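Local coordinates for protein HNH endonuclease (Geobacillus virus E2, PDB 5H0O) that probably cuts DNA as a phage-encoded, metal-dependent nuclease of the HNH family, whose members hydrolyse the phosphodiester backbone, at residues Y74-C79 against S112-C117; I90-T95 against A116-K121. All coordinates share one frame; numbering follows the deposited sequence.

Contact 1 (Y74-C79 against S112-C117); sequences YLCQHC and SLCQAC. With MN (manganese (II) ion), chain B.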
ATOM      1  N   TYR A  74      -6.475   4.191 -13.226  1.00 12.92           N
ATOM      2  CA  TYR A  74      -5.080   3.813 -13.414  1.00 13.68           C
ATOM      3  C   TYR A  74      -4.157   5.024 -13.450  1.00 14.00           C
ATOM      4  O   TYR A  74      -3.111   4.988 -14.094  1.00 15.57           O
ATOM      5  CB  TYR A  74      -4.892   2.909 -14.648  1.00 14.96           C
ATOM      6  CG  TYR A  74      -5.332   1.477 -14.400  1.00 17.06           C
ATOM      7  CD1 TYR A  74      -6.677   1.145 -14.369  1.00 17.47           C
ATOM      8  CD2 TYR A  74      -4.408   0.473 -14.155  1.00 18.87           C
ATOM      9  CE1 TYR A  74      -7.096  -0.151 -14.120  1.00 18.19           C
ATOM     10  CE2 TYR A  74      -4.812  -0.830 -13.915  1.00 19.30           C
ATOM     11  CZ  TYR A  74      -6.158  -1.140 -13.891  1.00 19.79           C
ATOM     12  OH  TYR A  74      -6.571  -2.438 -13.637  1.00 22.62           O
ATOM     13  N   LEU A  75      -4.520   6.088 -12.731  1.00 11.99           N
ATOM     14  CA  LEU A  75      -3.680   7.281 -12.638  1.00 11.94           C
ATOM     15  C   LEU A  75      -3.039   7.379 -11.261  1.00 11.08           C
ATOM     16  O   LEU A  75      -3.692   7.103 -10.252  1.00 11.80           O
ATOM     17  CB  LEU A  75      -4.485   8.542 -12.919  1.00 14.06           C
ATOM     18  CG  LEU A  75      -5.029   8.658 -14.347  1.00 16.71           C
ATOM     19  CD1 LEU A  75      -5.760   9.985 -14.485  1.00 19.32           C
ATOM     20  CD2 LEU A  75      -3.900   8.530 -15.363  1.00 19.46           C
ATOM     21  N   CYS A  76      -1.775   7.806 -11.230  1.00 10.21           N
ATOM     22  CA  CYS A  76      -1.079   8.031  -9.970  1.00  9.93           C
ATOM     23  C   CYS A  76      -1.746   9.179  -9.223  1.00 10.70           C
ATOM     24  O   CYS A  76      -1.872  10.286  -9.752  1.00 11.65           O
ATOM     25  CB  CYS A  76       0.379   8.372 -10.216  1.00 10.68           C
ATOM     26  SG  CYS A  76       1.228   8.819  -8.674  1.00 10.94           S
ATOM     27  N   GLN A  77      -2.147   8.920  -7.982  1.00 10.13           N
ATOM     28  CA  GLN A  77      -2.891   9.892  -7.205  1.00 11.52           C
ATOM     29  C   GLN A  77      -2.020  11.014  -6.667  1.00 12.29           C
ATOM     30  O   GLN A  77      -2.494  12.142  -6.525  1.00 13.88           O
ATOM     31  CB  GLN A  77      -3.624   9.184  -6.070  1.00 13.70           C
ATOM     32  CG  GLN A  77      -4.674   8.210  -6.581  1.00 13.93           C
ATOM     33  CD  GLN A  77      -5.727   8.904  -7.430  1.00 14.81           C
ATOM     34  OE1 GLN A  77      -6.581   9.633  -6.907  1.00 18.57           O
ATOM     35  NE2 GLN A  77      -5.660   8.717  -8.738  1.00 14.84           N
ATOM     36  N   HIS A  78      -0.756  10.736  -6.377  1.00 12.04           N
ATOM     37  CA  HIS A  78       0.136  11.803  -5.919  1.00 11.44           C
ATOM     38  C   HIS A  78       0.461  12.728  -7.078  1.00 12.34           C
ATOM     39  O   HIS A  78       0.440  13.952  -6.916  1.00 14.54           O
ATOM     40  CB  HIS A  78       1.414  11.238  -5.318  1.00 10.84           C
ATOM     41  CG  HIS A  78       1.214  10.534  -4.015  1.00 12.02           C
ATOM     42  ND1 HIS A  78       2.270  10.069  -3.262  1.00 13.65           N
ATOM     43  CD2 HIS A  78       0.089  10.206  -3.334  1.00 12.60           C
ATOM     44  CE1 HIS A  78       1.805   9.487  -2.171  1.00 14.05           C
ATOM     45  NE2 HIS A  78       0.486   9.557  -2.190  1.00 12.78           N
ATOM     46  N   CYS A  79       0.756  12.158  -8.245  1.00 11.61           N
ATOM     47  CA  CYS A  79       0.959  12.978  -9.438  1.00 12.41           C
ATOM     48  C   CYS A  79      -0.257  13.863  -9.715  1.00 13.98           C
ATOM     49  O   CYS A  79      -0.110  15.054  -9.993  1.00 15.16           O
ATOM     50  CB  CYS A  79       1.269  12.093 -10.646  1.00 11.73           C
ATOM     51  SG  CYS A  79       3.019  11.548 -10.732  1.00 13.74           S
ATOM     52  N   SER A 112      -3.370   4.411  -5.739  1.00 10.51           N
ATOM     53  CA  SER A 112      -2.655   4.037  -6.953  1.00  9.89           C
ATOM     54  C   SER A 112      -1.489   5.004  -7.149  1.00  9.94           C
ATOM     55  O   SER A 112      -1.678   6.227  -7.149  1.00 10.66           O
ATOM     56  CB  SER A 112      -3.597   4.104  -8.159  1.00 10.01           C
ATOM     57  OG  SER A 112      -4.735   3.286  -7.970  1.00 11.44           O
ATOM     58  N   LEU A 113      -0.288   4.461  -7.343  1.00  9.50           N
ATOM     59  CA  LEU A 113       0.915   5.271  -7.478  1.00  9.76           C
ATOM     60  C   LEU A 113       1.758   4.834  -8.670  1.00 10.35           C
ATOM     61  O   LEU A 113       1.797   3.650  -9.024  1.00 11.03           O
ATOM     62  CB  LEU A 113       1.794   5.219  -6.225  1.00 10.99           C
ATOM     63  CG  LEU A 113       1.178   5.653  -4.899  1.00 11.08           C
ATOM     64  CD1 LEU A 113       2.197   5.431  -3.796  1.00 12.32           C
ATOM     65  CD2 LEU A 113       0.737   7.101  -4.948  1.00 11.39           C
ATOM     66  N   CYS A 114       2.464   5.797  -9.256  1.00 11.62           N
ATOM     67  CA  CYS A 114       3.550   5.501 -10.177  1.00 11.51           C
ATOM     68  C   CYS A 114       4.793   5.074  -9.396  1.00 10.84           C
ATOM     69  O   CYS A 114       4.849   5.200  -8.176  1.00 11.84           O
ATOM     70  CB  CYS A 114       3.862   6.721 -11.049  1.00 12.20           C
ATOM     71  SG  CYS A 114       4.701   8.089 -10.186  1.00 12.69           S
ATOM     72  N   GLN A 115       5.810   4.588 -10.106  1.00 11.37           N
ATOM     73  CA  GLN A 115       7.019   4.128  -9.422  1.00 12.19           C
ATOM     74  C   GLN A 115       7.716   5.258  -8.676  1.00 12.21           C
ATOM     75  O   GLN A 115       8.164   5.066  -7.554  1.00 12.67           O
ATOM     76  CB  GLN A 115       8.005   3.505 -10.399  1.00 12.30           C
ATOM     77  CG  GLN A 115       9.292   3.100  -9.690  1.00 13.68           C
ATOM     78  CD  GLN A 115      10.324   2.523 -10.609  1.00 14.37           C
ATOM     79  OE1 GLN A 115       9.989   1.953 -11.631  1.00 15.49           O
ATOM     80  NE2 GLN A 115      11.592   2.657 -10.241  1.00 15.71           N
ATOM     81  N   ALA A 116       7.836   6.427  -9.300  1.00 12.86           N
ATOM     82  CA  ALA A 116       8.535   7.518  -8.654  1.00 12.98           C
ATOM     83  C   ALA A 116       7.854   7.880  -7.335  1.00 12.83           C
ATOM     84  O   ALA A 116       8.525   8.087  -6.320  1.00 13.78           O
ATOM     85  CB  ALA A 116       8.642   8.738  -9.566  1.00 13.62           C
ATOM     86  N   CYS A 117       6.522   7.930  -7.333  1.00 11.58           N
ATOM     87  CA  CYS A 117       5.809   8.274  -6.109  1.00 11.36           C
ATOM     88  C   CYS A 117       5.841   7.145  -5.090  1.00 11.75           C
ATOM     89  O   CYS A 117       5.890   7.412  -3.882  1.00 12.47           O
ATOM     90  CB  CYS A 117       4.375   8.687  -6.435  1.00 11.61           C
ATOM     91  SG  CYS A 117       4.322  10.259  -7.335  1.00 12.98           S
TER
HETATM   92 MN    MN B 201       3.270   9.710  -9.335  1.00  9.78          MN
HETATM   93  O   HOH W   1       5.008   9.919  -3.201  1.00 13.05           O
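Four thiolates, C76 and C79 from one segment and C114 and C117 from the other, converge on a manganese ion, each SG bonded to it at 2.3 Å. Cysteine suits the place: its side chain is short and its soft thiolate can bind a metal while also accepting N-H groups. With SG anti to the backbone N (chi1 174°), the sulfur of C76 is turned across the gap and takes a nearly straight bond from C114 N, 3.3 Å from C76 SG. The same sulfur accepts from C79 N as the N-cap of the short helix 77-81. C114 SG likewise receives C117 N at the start of helix 115-129, so each CxxC motif opens a helix with the same capping bond. Such bonds would be expected to temper the negative charge on the sulfurs.

Beside the metal, L113 and H78 cross obliquely. Leucine's branch supplies a methyl, CD2, 3.5 Å from the centroid of the H78 ring and only 7° off the ring normal, a CH-pi contact over the middle of one face. Histidine offers that flat face together with two polar nitrogens at its edge, which fix the ring's orientation: ND1 hydrogen-bonds in plane to a water that donates to C117 O, while NE2 bonds Q111 OE1. H78 CB also touches C117 SG at 3.7 Å. A backbone bond, Q77 N to S112 O at 2.9 Å, brings the segments together at the other end.

This Cys4 site, made of two CxxC turns, resembles the structural metal sites of a number of HNH proteins and is probably structural. It ties helix 77-81 to the junction of strand 110-113 with helix 115-129. S112 packs on helix 59-71 and bonds D72, and L113 pairs with I90 of strand 90-93.

Contact 2 (I90-T95 against A116-K121); sequences IVDHIT and ACHNRK. With MN (manganese (II) ion), chain B.
The first strand of the beta-beta-alpha-metal finger, 90-93, runs alongside the helix that completes it, 115-129, and D92 reaches both H118 and K121 across the gap. Strand and helix segment point nearly the same way, their axes 23° apart and 9.8 Å at closest approach, a distance that long side chains must span. K121 does so almost fully extended, bending only at its last torsion (chi4 -65°) to bring the ammonium in among oxygens. NZ donates to H93 O at 2.7 Å and to I94 O at 3.1 Å, and forms a salt bridge with D92 OD2 at 3.2 Å, approached from above the carboxylate plane. D125, one helical turn further on, is a second anionic partner. A lysine fits here because one flexible cation can serve several acceptors where the strand ends.

D92, H93, N109 and H118 probably correspond to the HNH signature residues; in relatives the acidic residue and the last histidine commonly bind the catalytic metal and the first histidine acts as general base. The 4.3 Å between D92 OD1 and H118 NE2 is compatible with two ligands of one metal, although the manganese is not bound here. The D92 carboxylate stands perpendicular to the H118 imidazole and meets its edge, OD2 3.8 Å from CD2. I90 crosses the same ring at about a right angle, its CD1 3.7 Å above one face and displaced toward the rim; CG2 presses on H118 CG and CB. This branched aliphatic residue probably restricts how H118 can turn, while H93 NE2 bonds R104 O.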
ATOM      1  N   ILE A  90       1.252   0.498  -9.192  1.00 11.73           N
ATOM      2  CA  ILE A  90       1.178  -0.230  -7.935  1.00 11.52           C
ATOM      3  C   ILE A  90       0.103   0.416  -7.079  1.00  9.97           C
ATOM      4  O   ILE A  90      -0.200   1.601  -7.259  1.00 11.24           O
ATOM      5  CB  ILE A  90       2.563  -0.258  -7.232  1.00 12.39           C
ATOM      6  CG1 ILE A  90       2.589  -1.291  -6.105  1.00 13.32           C
ATOM      7  CG2 ILE A  90       2.967   1.132  -6.753  1.00 14.27           C
ATOM      8  CD1 ILE A  90       3.986  -1.619  -5.597  1.00 14.94           C
ATOM      9  N   VAL A  91      -0.484  -0.363  -6.172  1.00  9.86           N
ATOM     10  CA  VAL A  91      -1.419   0.162  -5.174  1.00  9.44           C
ATOM     11  C   VAL A  91      -0.735   0.035  -3.825  1.00 11.04           C
ATOM     12  O   VAL A  91      -0.338  -1.067  -3.431  1.00 12.10           O
ATOM     13  CB  VAL A  91      -2.760  -0.579  -5.179  1.00 10.02           C
ATOM     14  CG1 VAL A  91      -3.655  -0.055  -4.048  1.00 12.32           C
ATOM     15  CG2 VAL A  91      -3.462  -0.397  -6.509  1.00 12.10           C
ATOM     16  N   ASP A  92      -0.586   1.158  -3.120  1.00 11.24           N
ATOM     17  CA  ASP A  92       0.151   1.189  -1.861  1.00 12.47           C
ATOM     18  C   ASP A  92      -0.772   1.545  -0.697  1.00 11.61           C
ATOM     19  O   ASP A  92      -1.705   2.351  -0.846  1.00 12.17           O
ATOM     20  CB  ASP A  92       1.288   2.214  -1.929  1.00 13.72           C
ATOM     21  CG  ASP A  92       2.299   2.062  -0.805  1.00 21.62           C
ATOM     22  OD1 ASP A  92       2.409   0.956  -0.215  1.00 24.46           O
ATOM     23  OD2 ASP A  92       3.001   3.057  -0.513  1.00 25.03           O
ATOM     24  N   HIS A  93      -0.500   0.946   0.455  1.00 11.70           N
ATOM     25  CA  HIS A  93      -1.166   1.299   1.704  1.00 10.93           C
ATOM     26  C   HIS A  93      -0.633   2.634   2.223  1.00 12.07           C
ATOM     27  O   HIS A  93       0.577   2.835   2.308  1.00 14.76           O
ATOM     28  CB  HIS A  93      -0.935   0.210   2.745  1.00 10.43           C
ATOM     29  CG  HIS A  93      -1.674  -1.052   2.457  1.00 10.34           C
ATOM     30  ND1 HIS A  93      -1.252  -1.967   1.517  1.00 12.82           N
ATOM     31  CD2 HIS A  93      -2.832  -1.532   2.963  1.00 11.31           C
ATOM     32  CE1 HIS A  93      -2.120  -2.962   1.459  1.00 11.66           C
ATOM     33  NE2 HIS A  93      -3.096  -2.716   2.320  1.00 10.63           N
ATOM     34  N   ILE A  94      -1.542   3.536   2.574  1.00 12.63           N
ATOM     35  CA  ILE A  94      -1.144   4.858   3.064  1.00 12.57           C
ATOM     36  C   ILE A  94      -0.478   4.707   4.417  1.00 13.98           C
ATOM     37  O   ILE A  94       0.703   5.038   4.579  1.00 15.14           O
ATOM     38  CB  ILE A  94      -2.338   5.818   3.130  1.00 13.77           C
ATOM     39  CG1 ILE A  94      -2.962   6.009   1.743  1.00 14.47           C
ATOM     40  CG2 ILE A  94      -1.872   7.157   3.688  1.00 16.61           C
ATOM     41  CD1 ILE A  94      -4.223   6.859   1.732  1.00 15.73           C
ATOM     42  N   THR A  95      -1.222   4.207   5.390  1.00 14.00           N
ATOM     43  CA  THR A  95      -0.628   3.655   6.596  1.00 14.27           C
ATOM     44  C   THR A  95      -0.157   2.247   6.259  1.00 14.54           C
ATOM     45  O   THR A  95      -0.982   1.407   5.867  1.00 13.65           O
ATOM     46  CB  THR A  95      -1.628   3.621   7.753  1.00 14.64           C
ATOM     47  OG1 THR A  95      -2.090   4.948   8.009  1.00 18.01           O
ATOM     48  CG2 THR A  95      -0.983   3.044   9.004  1.00 16.03           C
ATOM     49  N   ALA A 116       7.836   6.427  -9.300  1.00 12.86           N
ATOM     50  CA  ALA A 116       8.535   7.518  -8.654  1.00 12.98           C
ATOM     51  C   ALA A 116       7.854   7.880  -7.335  1.00 12.83           C
ATOM     52  O   ALA A 116       8.525   8.087  -6.320  1.00 13.78           O
ATOM     53  CB  ALA A 116       8.642   8.738  -9.566  1.00 13.62           C
ATOM     54  N   CYS A 117       6.522   7.930  -7.333  1.00 11.58           N
ATOM     55  CA  CYS A 117       5.809   8.274  -6.109  1.00 11.36           C
ATOM     56  C   CYS A 117       5.841   7.145  -5.090  1.00 11.75           C
ATOM     57  O   CYS A 117       5.890   7.412  -3.882  1.00 12.47           O
ATOM     58  CB  CYS A 117       4.375   8.687  -6.435  1.00 11.61           C
ATOM     59  SG  CYS A 117       4.322  10.259  -7.335  1.00 12.98           S
ATOM     60  N   HIS A 118       5.814   5.892  -5.539  1.00 11.79           N
ATOM     61  CA  HIS A 118       5.991   4.773  -4.631  1.00 12.54           C
ATOM     62  C   HIS A 118       7.370   4.806  -3.968  1.00 12.55           C
ATOM     63  O   HIS A 118       7.478   4.652  -2.751  1.00 12.23           O
ATOM     64  CB  HIS A 118       5.777   3.451  -5.368  1.00 14.54           C
ATOM     65  CG  HIS A 118       5.886   2.250  -4.484  1.00 19.51           C
ATOM     66  ND1 HIS A 118       6.744   1.211  -4.749  1.00 24.84           N
ATOM     67  CD2 HIS A 118       5.228   1.920  -3.351  1.00 22.02           C
ATOM     68  CE1 HIS A 118       6.621   0.293  -3.807  1.00 25.03           C
ATOM     69  NE2 HIS A 118       5.711   0.701  -2.944  1.00 24.22           N
ATOM     70  N   ASN A 119       8.413   5.053  -4.760  1.00 12.92           N
ATOM     71  CA  ASN A 119       9.767   5.117  -4.205  1.00 13.34           C
ATOM     72  C   ASN A 119       9.893   6.283  -3.227  1.00 13.49           C
ATOM     73  O   ASN A 119      10.495   6.143  -2.156  1.00 14.44           O
ATOM     74  CB  ASN A 119      10.803   5.275  -5.329  1.00 14.83           C
ATOM     75  CG  ASN A 119      10.936   4.047  -6.237  1.00 16.72           C
ATOM     76  OD1 ASN A 119      11.563   4.147  -7.297  1.00 19.16           O
ATOM     77  ND2 ASN A 119      10.376   2.909  -5.849  1.00 15.68           N
ATOM     78  N   ARG A 120       9.324   7.436  -3.576  1.00 11.73           N
ATOM     79  CA  ARG A 120       9.331   8.583  -2.675  1.00 12.90           C
ATOM     80  C   ARG A 120       8.622   8.249  -1.366  1.00 12.83           C
ATOM     81  O   ARG A 120       9.126   8.536  -0.276  1.00 14.15           O
ATOM     82  CB  ARG A 120       8.689   9.797  -3.346  1.00 14.26           C
ATOM     83  CG  ARG A 120       8.462  10.976  -2.417  1.00 16.44           C
ATOM     84  CD  ARG A 120       8.015  12.232  -3.148  1.00 16.60           C
ATOM     85  NE  ARG A 120       6.749  12.066  -3.853  1.00 15.18           N
ATOM     86  CZ  ARG A 120       6.123  13.044  -4.500  1.00 15.38           C
ATOM     87  NH1 ARG A 120       6.646  14.271  -4.519  1.00 18.26           N
ATOM     88  NH2 ARG A 120       4.980  12.806  -5.137  1.00 14.88           N
ATOM     89  N   LYS A 121       7.441   7.638  -1.460  1.00 11.98           N
ATOM     90  CA  LYS A 121       6.713   7.281  -0.253  1.00 12.09           C
ATOM     91  C   LYS A 121       7.481   6.270   0.603  1.00 13.13           C
ATOM     92  O   LYS A 121       7.467   6.347   1.828  1.00 12.69           O
ATOM     93  CB  LYS A 121       5.317   6.748  -0.610  1.00 12.97           C
ATOM     94  CG  LYS A 121       4.473   6.478   0.636  1.00 14.30           C
ATOM     95  CD  LYS A 121       3.007   6.270   0.298  1.00 16.15           C
ATOM     96  CE  LYS A 121       2.215   5.947   1.565  1.00 17.55           C
ATOM     97  NZ  LYS A 121       2.618   4.650   2.185  1.00 18.90           N
TER
HETATM   98 MN    MN B 201       3.270   9.710  -9.335  1.00  9.78          MN

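In the fold
Helix 115-129 serves both contacts, whose ranges overlap at C117, a manganese ligand, and whose centres are about 8 Å apart. C117 is followed directly by H118, one of the presumed catalytic residues. The bound ion is not among those residues: it lies 11.3 Å from H118 NE2, consistent with a structural role. L113 joins the two regions. Its backbone N bonds I90 O at 2.9 Å in the antiparallel sheet, and its CD1, the methyl not used on H78, packs 3.8 Å from D92 CB and 3.9 Å from H118 CA. The Cys4 site of contact 1 thus sits at the N-terminal end of the helix that supplies H118 and, one turn after C117, K121 to contact 2.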